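Local coordinates for putative baseplate protein (PDB 2FSD) that probably binds a receptor on the surface of Lactococcus lactis cells, as the head domain of a phage receptor-binding protein, at residues L51-I56 with G81-A86; G58-R63 with T89-F94; G98-H103 with G121-T126. All blocks are in the same frame, centred on the assembly; numbering follows the deposited sequence.

Contact 1. Residues L51-I56 with G81-A86; sequences LQARII and GTFPPA
A53, whose methyl group meets the ring of F83, is hydrogen-bonded through its backbone to T37, and next along the strand R54 pairs through its backbone with Y61. Against F83 the contact itself is apolar. A53 CB comes in at the rim of the ring, near its plane, 3.8 Å from F83 CE1 and 4.1 Å from F83 CD1. The first torsion of F83 explains this approach: with chi1 at -61°, CG lies beside the backbone N and the ring swings back to strand 50-56, although its CB does not point straight there.

The example illustrates packing inside a closed antiparallel barrel. Strands 50-56 and 77-82 are not paired with each other. Strand 50-56 lies between 34-41 and 59-68, and the closure of the barrel brings 77-82 beside 34-41, where T82 touches N40.

Towards the start of the contact, L51 reaches G81. Its CG stands anti to the backbone N (chi1 177°), and the CD2 branch ends 4.0 Å from G81 CA, so a leucine methyl rests on the bare alpha carbon of a glycine. F87, from the loop that follows, packs on both A53 and I55, while F83 also leans on I60 and L91.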
loop_
_atom_site.group_PDB
_atom_site.type_symbol
_atom_site.label_atom_id
_atom_site.label_comp_id
_atom_site.label_asym_id
_atom_site.label_seq_id
_atom_site.Cartn_x
_atom_site.Cartn_y
_atom_site.Cartn_z
ATOM N N LEU A 51 8.369 -9.792 -9.797
ATOM C CA LEU A 51 6.929 -9.637 -9.593
ATOM C C LEU A 51 6.336 -11.011 -9.397
ATOM O O LEU A 51 6.264 -11.802 -10.333
ATOM C CB LEU A 51 6.263 -8.967 -10.799
ATOM C CG LEU A 51 4.748 -8.821 -10.708
ATOM C CD1 LEU A 51 4.304 -7.946 -9.517
ATOM C CD2 LEU A 51 4.184 -8.281 -12.029
ATOM N N GLN A 52 5.927 -11.295 -8.170
ATOM C CA GLN A 52 5.484 -12.626 -7.806
ATOM C C GLN A 52 4.426 -12.623 -6.689
ATOM O O GLN A 52 4.264 -11.650 -5.957
ATOM C CB GLN A 52 6.699 -13.476 -7.411
ATOM C CG GLN A 52 7.647 -12.771 -6.458
ATOM C CD GLN A 52 8.763 -13.649 -5.947
ATOM O OE1 GLN A 52 8.880 -14.804 -6.315
ATOM N NE2 GLN A 52 9.590 -13.095 -5.087
ATOM N N ALA A 53 3.703 -13.732 -6.595
ATOM C CA ALA A 53 2.667 -13.919 -5.598
ATOM C C ALA A 53 2.671 -15.362 -5.044
ATOM O O ALA A 53 3.180 -16.296 -5.689
ATOM C CB ALA A 53 1.312 -13.562 -6.174
ATOM N N ARG A 54 2.125 -15.519 -3.834
ATOM C CA ARG A 54 2.014 -16.823 -3.158
ATOM C C ARG A 54 0.727 -16.866 -2.318
ATOM O O ARG A 54 0.185 -15.824 -1.939
ATOM C CB ARG A 54 3.234 -17.066 -2.261
ATOM C CG ARG A 54 3.076 -16.489 -0.870
ATOM C CD ARG A 54 4.363 -16.388 -0.086
ATOM N NE ARG A 54 5.000 -17.675 0.141
ATOM C CZ ARG A 54 5.994 -17.898 1.001
ATOM N NH1 ARG A 54 6.482 -16.931 1.763
ATOM N NH2 ARG A 54 6.495 -19.115 1.100
ATOM N N ILE A 55 0.243 -18.071 -2.035
ATOM C CA ILE A 55 -0.910 -18.252 -1.145
ATOM C C ILE A 55 -0.511 -19.188 -0.012
ATOM O O ILE A 55 -0.090 -20.331 -0.261
ATOM C CB ILE A 55 -2.142 -18.808 -1.882
ATOM C CG1 ILE A 55 -2.619 -17.811 -2.940
ATOM C CG2 ILE A 55 -3.296 -19.111 -0.887
ATOM C CD1 ILE A 55 -3.607 -18.380 -3.930
ATOM N N ILE A 56 -0.599 -18.692 1.222
ATOM C CA ILE A 56 -0.371 -19.507 2.408
ATOM C C ILE A 56 -1.579 -19.377 3.333
ATOM O O ILE A 56 -1.893 -18.287 3.819
ATOM C CB ILE A 56 0.869 -19.075 3.199
ATOM C CG1 ILE A 56 2.038 -18.738 2.281
ATOM C CG2 ILE A 56 1.262 -20.173 4.226
ATOM C CD1 ILE A 56 3.069 -17.921 2.968
ATOM N N GLY A 81 0.897 -6.643 -14.245
ATOM C CA GLY A 81 0.925 -8.101 -14.338
ATOM C C GLY A 81 -0.424 -8.759 -14.162
ATOM O O GLY A 81 -1.401 -8.100 -13.821
ATOM N N THR A 82 -0.479 -10.060 -14.437
ATOM C CA THR A 82 -1.684 -10.853 -14.215
ATOM C C THR A 82 -1.334 -12.137 -13.438
ATOM O O THR A 82 -0.210 -12.659 -13.527
ATOM C CB THR A 82 -2.411 -11.239 -15.554
ATOM O OG1 THR A 82 -1.498 -11.889 -16.442
ATOM C CG2 THR A 82 -3.005 -10.019 -16.247
ATOM N N PHE A 83 -2.298 -12.653 -12.685
ATOM C CA PHE A 83 -2.062 -13.895 -11.934
ATOM C C PHE A 83 -2.217 -15.119 -12.848
ATOM O O PHE A 83 -3.165 -15.188 -13.647
ATOM C CB PHE A 83 -3.009 -14.000 -10.747
ATOM C CG PHE A 83 -2.849 -12.887 -9.751
ATOM C CD1 PHE A 83 -1.768 -12.882 -8.869
ATOM C CD2 PHE A 83 -3.770 -11.830 -9.700
ATOM C CE1 PHE A 83 -1.598 -11.850 -7.956
ATOM C CE2 PHE A 83 -3.610 -10.798 -8.773
ATOM C CZ PHE A 83 -2.526 -10.807 -7.905
ATOM N N PRO A 84 -1.273 -16.078 -12.764
ATOM C CA PRO A 84 -1.550 -17.379 -13.382
ATOM C C PRO A 84 -2.847 -17.997 -12.830
ATOM O O PRO A 84 -3.215 -17.708 -11.684
ATOM C CB PRO A 84 -0.329 -18.210 -12.998
ATOM C CG PRO A 84 0.760 -17.199 -12.816
ATOM C CD PRO A 84 0.079 -16.034 -12.174
ATOM N N PRO A 85 -3.565 -18.792 -13.657
ATOM C CA PRO A 85 -4.800 -19.504 -13.275
ATOM C C PRO A 85 -4.713 -20.390 -12.031
ATOM O O PRO A 85 -5.744 -20.829 -11.537
ATOM C CB PRO A 85 -5.094 -20.393 -14.491
ATOM C CG PRO A 85 -4.434 -19.764 -15.604
ATOM C CD PRO A 85 -3.242 -19.006 -15.078
ATOM N N ALA A 86 -3.512 -20.691 -11.556
ATOM C CA ALA A 86 -3.363 -21.432 -10.316
ATOM C C ALA A 86 -3.966 -20.658 -9.134
ATOM O O ALA A 86 -4.530 -21.276 -8.224
ATOM C CB ALA A 86 -1.881 -21.756 -10.055
#

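Contact 2. Residues G58-R63 with T89-F94; sequences GVIYVR and TNLPQF
I60, in strand 59-68, faces L91 and P92 in an irregular loop segment, and the two backbones come nearest at I60 and L91, with I60 CA and L91 CA 7.9 Å apart. At that spacing the gap is bridged by side chains, and I60 supplies both points of touch from one side of the interface. Its CG1 is anti to the backbone N (chi1 -170°) and chi2 continues the extended course, which carries CD1 across to the loop while CG2 diverges as a second prong. CD1 meets one methyl of L91, with I60 CD1 to L91 CD2 at 4.2 Å, the two side chains crossing at about a right angle. CG2 instead approaches the proline ring obliquely, I60 CG2 lying 4.1 Å from P92 CD, the ring carbon bonded to the proline nitrogen. L91 bends its end into the contact although its CB points elsewhere, whereas P92 faces the strand directly.

The loop joins strands 77-82 and 94-102 of the barrel, and here it closes over the inward side of strand 59-68. I60 also packs on F87 and I55, L91 on F83 and L141, P92 on A139 and M113. At the end of the segment, F94 stacks on F94 of the second subunit.

The backbone of the strand is paired within the sheet, I60 with A139 and Y61 with R54. Because only carbon atoms meet across the interface, the contact itself should depend on shape and the exclusion of water.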
loop_
_atom_site.group_PDB
_atom_site.type_symbol
_atom_site.label_atom_id
_atom_site.label_comp_id
_atom_site.label_asym_id
_atom_site.label_seq_id
_atom_site.Cartn_x
_atom_site.Cartn_y
_atom_site.Cartn_z
ATOM N N GLY A 58 -5.012 -19.489 2.938
ATOM C CA GLY A 58 -6.150 -18.639 2.544
ATOM C C GLY A 58 -5.852 -17.164 2.343
ATOM O O GLY A 58 -6.771 -16.361 2.137
ATOM N N VAL A 59 -4.562 -16.814 2.386
ATOM C CA VAL A 59 -4.083 -15.429 2.274
ATOM C C VAL A 59 -3.089 -15.334 1.111
ATOM O O VAL A 59 -2.119 -16.109 1.024
ATOM C CB VAL A 59 -3.372 -14.977 3.569
ATOM C CG1 VAL A 59 -2.749 -13.587 3.408
ATOM C CG2 VAL A 59 -4.344 -14.998 4.759
ATOM N N ILE A 60 -3.338 -14.377 0.224
ATOM C CA ILE A 60 -2.449 -14.121 -0.891
ATOM C C ILE A 60 -1.501 -12.964 -0.545
ATOM O O ILE A 60 -1.920 -11.961 0.040
ATOM C CB ILE A 60 -3.246 -13.847 -2.193
ATOM C CG1 ILE A 60 -2.303 -13.818 -3.406
ATOM C CG2 ILE A 60 -4.055 -12.548 -2.100
ATOM C CD1 ILE A 60 -3.014 -13.752 -4.744
ATOM N N TYR A 61 -0.228 -13.138 -0.901
ATOM C CA TYR A 61 0.815 -12.137 -0.759
ATOM C C TYR A 61 1.347 -11.805 -2.145
ATOM O O TYR A 61 1.630 -12.698 -2.930
ATOM C CB TYR A 61 1.979 -12.664 0.093
ATOM C CG TYR A 61 1.566 -13.121 1.468
ATOM C CD1 TYR A 61 1.771 -12.313 2.574
ATOM C CD2 TYR A 61 0.949 -14.350 1.657
ATOM C CE1 TYR A 61 1.373 -12.712 3.840
ATOM C CE2 TYR A 61 0.540 -14.756 2.920
ATOM C CZ TYR A 61 0.759 -13.926 4.007
ATOM O OH TYR A 61 0.374 -14.310 5.260
ATOM N N VAL A 62 1.492 -10.522 -2.436
ATOM C CA VAL A 62 2.043 -10.085 -3.708
ATOM C C VAL A 62 3.136 -9.062 -3.423
ATOM O O VAL A 62 2.973 -8.181 -2.583
ATOM C CB VAL A 62 0.970 -9.475 -4.635
ATOM C CG1 VAL A 62 1.462 -9.448 -6.075
ATOM C CG2 VAL A 62 -0.339 -10.242 -4.543
ATOM N N ARG A 63 4.258 -9.197 -4.121
ATOM C CA ARG A 63 5.339 -8.219 -4.017
ATOM C C ARG A 63 5.942 -7.880 -5.370
ATOM O O ARG A 63 6.002 -8.711 -6.262
ATOM C CB ARG A 63 6.431 -8.709 -3.070
ATOM C CG ARG A 63 6.974 -10.079 -3.399
ATOM C CD ARG A 63 8.205 -10.343 -2.559
ATOM N NE ARG A 63 8.697 -11.702 -2.730
ATOM C CZ ARG A 63 9.503 -12.320 -1.868
ATOM N NH1 ARG A 63 9.906 -11.720 -0.758
ATOM N NH2 ARG A 63 9.893 -13.560 -2.107
ATOM N N THR A 89 -9.969 -17.423 -8.788
ATOM C CA THR A 89 -10.940 -16.366 -9.108
ATOM C C THR A 89 -11.213 -15.445 -7.915
ATOM O O THR A 89 -11.446 -14.244 -8.068
ATOM C CB THR A 89 -12.275 -17.035 -9.588
ATOM O OG1 THR A 89 -12.262 -17.150 -11.015
ATOM C CG2 THR A 89 -13.526 -16.257 -9.159
ATOM N N ASN A 90 -11.149 -16.034 -6.727
ATOM C CA ASN A 90 -11.590 -15.409 -5.486
ATOM C C ASN A 90 -10.591 -14.404 -4.869
ATOM O O ASN A 90 -10.405 -14.357 -3.634
ATOM C CB ASN A 90 -11.877 -16.531 -4.491
ATOM C CG ASN A 90 -10.683 -17.445 -4.300
ATOM O OD1 ASN A 90 -9.668 -17.314 -5.001
ATOM N ND2 ASN A 90 -10.794 -18.382 -3.361
ATOM N N LEU A 91 -9.967 -13.590 -5.719
ATOM C CA LEU A 91 -8.931 -12.682 -5.259
ATOM C C LEU A 91 -9.593 -11.404 -4.763
ATOM O O LEU A 91 -10.669 -11.060 -5.231
ATOM C CB LEU A 91 -7.918 -12.381 -6.372
ATOM C CG LEU A 91 -7.314 -13.581 -7.115
ATOM C CD1 LEU A 91 -6.188 -13.084 -8.010
ATOM C CD2 LEU A 91 -6.812 -14.677 -6.164
ATOM N N PRO A 92 -8.969 -10.723 -3.786
ATOM C CA PRO A 92 -9.512 -9.472 -3.253
ATOM C C PRO A 92 -9.271 -8.247 -4.147
ATOM O O PRO A 92 -8.462 -8.300 -5.082
ATOM C CB PRO A 92 -8.775 -9.321 -1.906
ATOM C CG PRO A 92 -7.494 -10.037 -2.078
ATOM C CD PRO A 92 -7.727 -11.129 -3.090
ATOM N N GLN A 93 -9.969 -7.155 -3.845
ATOM C CA GLN A 93 -9.743 -5.876 -4.512
ATOM C C GLN A 93 -9.427 -4.789 -3.502
ATOM O O GLN A 93 -10.206 -4.557 -2.568
ATOM C CB GLN A 93 -10.965 -5.435 -5.333
ATOM C CG GLN A 93 -11.009 -3.900 -5.666
ATOM C CD GLN A 93 -10.129 -3.503 -6.854
ATOM O OE1 GLN A 93 -10.428 -3.868 -7.984
ATOM N NE2 GLN A 93 -9.056 -2.737 -6.602
ATOM N N PHE A 94 -8.311 -4.092 -3.721
ATOM C CA PHE A 94 -8.020 -2.862 -2.990
ATOM C C PHE A 94 -6.885 -2.097 -3.658
ATOM O O PHE A 94 -6.093 -2.676 -4.407
ATOM C CB PHE A 94 -7.694 -3.150 -1.508
ATOM C CG PHE A 94 -6.565 -4.116 -1.301
ATOM C CD1 PHE A 94 -5.247 -3.664 -1.258
ATOM C CD2 PHE A 94 -6.817 -5.474 -1.130
ATOM C CE1 PHE A 94 -4.194 -4.553 -1.057
ATOM C CE2 PHE A 94 -5.770 -6.367 -0.938
ATOM C CZ PHE A 94 -4.455 -5.907 -0.896
#

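Contact 3. Residues G98-H103 with G121-T126; sequences GTFYSH and GNPNNT
F100 sends its CB directly at the loop G121-T126. A chi1 of -69° then sets CG beside the backbone N, and the ring reaches across with one edge leading. Partway along that edge, CD2 passes 4.3 Å from N124 ND2, which approaches obliquely. The next carbon, F100 CE2, lies 3.6 Å from G121 O and also nears N122 CA and P123 CD. At the tip, F100 CZ is 3.4 Å from the same G121 O, and this oxygen sits near the ring plane, where the slightly positive aromatic C-H edge would suit it.

What the ring edge meets is a loop braced by its own asparagine. N122 OD1 accepts from N124 N at 2.8 Å, completing an Asx turn, although the donor stands 41° out of the carbonyl plane. The amide nitrogen of the same side chain, N122 ND2, bonds T126 O at 2.7 Å and also V72 O, so both ends of the amide are held.

In the barrel, strand 94-102 runs between strands 105-114 and 132-140. F100 pairs through its backbone with S107, packs on S107 and S109, and is flanked by M128 and K131 from the loop leading into strand 132-140.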
loop_
_atom_site.group_PDB
_atom_site.type_symbol
_atom_site.label_atom_id
_atom_site.label_comp_id
_atom_site.label_asym_id
_atom_site.label_seq_id
_atom_site.Cartn_x
_atom_site.Cartn_y
_atom_site.Cartn_z
ATOM N N GLY A 98 2.660 2.078 -3.186
ATOM C CA GLY A 98 3.977 1.554 -3.503
ATOM C C GLY A 98 4.871 2.753 -3.737
ATOM O O GLY A 98 4.547 3.877 -3.328
ATOM N N THR A 99 5.989 2.530 -4.408
ATOM C CA THR A 99 6.859 3.630 -4.806
ATOM C C THR A 99 7.110 3.624 -6.318
ATOM O O THR A 99 7.071 2.572 -6.951
ATOM C CB THR A 99 8.192 3.582 -4.045
ATOM O OG1 THR A 99 8.769 2.275 -4.156
ATOM C CG2 THR A 99 7.963 3.933 -2.579
ATOM N N PHE A 100 7.282 4.822 -6.885
ATOM C CA PHE A 100 7.953 4.985 -8.180
ATOM C C PHE A 100 9.402 5.326 -7.870
ATOM O O PHE A 100 9.710 5.891 -6.814
ATOM C CB PHE A 100 7.364 6.134 -9.013
ATOM C CG PHE A 100 5.973 5.890 -9.540
ATOM C CD1 PHE A 100 5.747 4.975 -10.562
ATOM C CD2 PHE A 100 4.897 6.624 -9.054
ATOM C CE1 PHE A 100 4.464 4.772 -11.063
ATOM C CE2 PHE A 100 3.608 6.428 -9.555
ATOM C CZ PHE A 100 3.395 5.505 -10.560
ATOM N N TYR A 101 10.284 5.001 -8.804
ATOM C CA TYR A 101 11.696 5.275 -8.646
ATOM C C TYR A 101 12.422 5.505 -9.972
ATOM O O TYR A 101 12.331 4.696 -10.879
ATOM C CB TYR A 101 12.391 4.118 -7.920
ATOM C CG TYR A 101 13.879 4.334 -7.889
ATOM C CD1 TYR A 101 14.441 5.202 -6.966
ATOM C CD2 TYR A 101 14.716 3.732 -8.834
ATOM C CE1 TYR A 101 15.783 5.433 -6.945
ATOM C CE2 TYR A 101 16.082 3.970 -8.826
ATOM C CZ TYR A 101 16.603 4.818 -7.870
ATOM O OH TYR A 101 17.954 5.076 -7.824
ATOM N N SER A 102 13.162 6.604 -10.052
ATOM C CA SER A 102 14.189 6.784 -11.084
ATOM C C SER A 102 15.203 7.793 -10.573
ATOM O O SER A 102 14.869 8.645 -9.746
ATOM C CB SER A 102 13.595 7.279 -12.409
ATOM O OG SER A 102 13.300 8.663 -12.341
ATOM N N HIS A 103 16.434 7.689 -11.067
ATOM C CA HIS A 103 17.484 8.676 -10.794
ATOM C C HIS A 103 17.567 9.082 -9.321
ATOM O O HIS A 103 17.613 10.263 -9.000
ATOM C CB HIS A 103 17.283 9.920 -11.673
ATOM C CG HIS A 103 17.314 9.628 -13.141
ATOM N ND1 HIS A 103 16.397 10.158 -14.026
ATOM C CD2 HIS A 103 18.138 8.840 -13.876
ATOM C CE1 HIS A 103 16.665 9.719 -15.245
ATOM N NE2 HIS A 103 17.716 8.918 -15.181
ATOM N N GLY A 121 -1.060 3.163 -10.574
ATOM C CA GLY A 121 -1.649 4.489 -10.731
ATOM C C GLY A 121 -0.729 5.601 -10.268
ATOM O O GLY A 121 0.200 5.366 -9.497
ATOM N N ASN A 122 -0.988 6.808 -10.769
ATOM C CA ASN A 122 -0.185 7.986 -10.463
ATOM C C ASN A 122 -0.978 9.042 -9.686
ATOM O O ASN A 122 -1.776 9.784 -10.284
ATOM C CB ASN A 122 0.357 8.619 -11.743
ATOM C CG ASN A 122 1.277 9.768 -11.462
ATOM O OD1 ASN A 122 1.513 10.112 -10.304
ATOM N ND2 ASN A 122 1.813 10.376 -12.515
ATOM N N PRO A 123 -0.742 9.128 -8.356
ATOM C CA PRO A 123 -1.443 10.084 -7.507
ATOM C C PRO A 123 -0.790 11.470 -7.506
ATOM O O PRO A 123 -1.269 12.374 -6.820
ATOM C CB PRO A 123 -1.352 9.440 -6.125
ATOM C CG PRO A 123 -0.061 8.730 -6.141
ATOM C CD PRO A 123 0.216 8.324 -7.577
ATOM N N ASN A 124 0.273 11.622 -8.289
ATOM C CA ASN A 124 1.009 12.869 -8.417
ATOM C C ASN A 124 0.454 13.698 -9.563
ATOM O O ASN A 124 -0.142 13.154 -10.481
ATOM C CB ASN A 124 2.488 12.557 -8.663
ATOM C CG ASN A 124 3.076 11.696 -7.574
ATOM O OD1 ASN A 124 3.032 12.068 -6.397
ATOM N ND2 ASN A 124 3.607 10.529 -7.942
ATOM N N ASN A 125 0.671 15.013 -9.516
ATOM C CA ASN A 125 0.139 15.917 -10.539
ATOM C C ASN A 125 1.022 16.055 -11.799
ATOM O O ASN A 125 0.661 16.765 -12.736
ATOM C CB ASN A 125 -0.196 17.293 -9.921
ATOM C CG ASN A 125 1.038 18.138 -9.591
ATOM O OD1 ASN A 125 2.179 17.765 -9.864
ATOM N ND2 ASN A 125 0.794 19.304 -9.016
ATOM N N THR A 126 2.171 15.378 -11.807
ATOM C CA THR A 126 3.013 15.247 -13.010
ATOM C C THR A 126 3.046 13.784 -13.438
ATOM O O THR A 126 2.758 12.888 -12.635
ATOM C CB THR A 126 4.469 15.701 -12.781
ATOM O OG1 THR A 126 5.190 15.597 -14.012
ATOM C CG2 THR A 126 5.192 14.813 -11.772
#

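In the fold
Contacts 1 and 2 adjoin. Their centres are 9 Å apart, their segments alternate along the chain, and their strands are sheet neighbours, with Q52 O 3.1 Å from R63 N in a probable hydrogen bond. F83 and L91 also pack together. Contact 3 lies on the opposite side of the chain's centre, its own centre about 24 Å from that of contact 1 and 23 Å from that of contact 2. Contact 2 adjoins it in sequence only, segment 89-94 running on towards 98-103, and all three reach the same sheet. Contacts 2 and 3 set loops against strands of the barrel, while contact 1 involves the end of strand 77-82 and the loop after it. None by itself locates the receptor site.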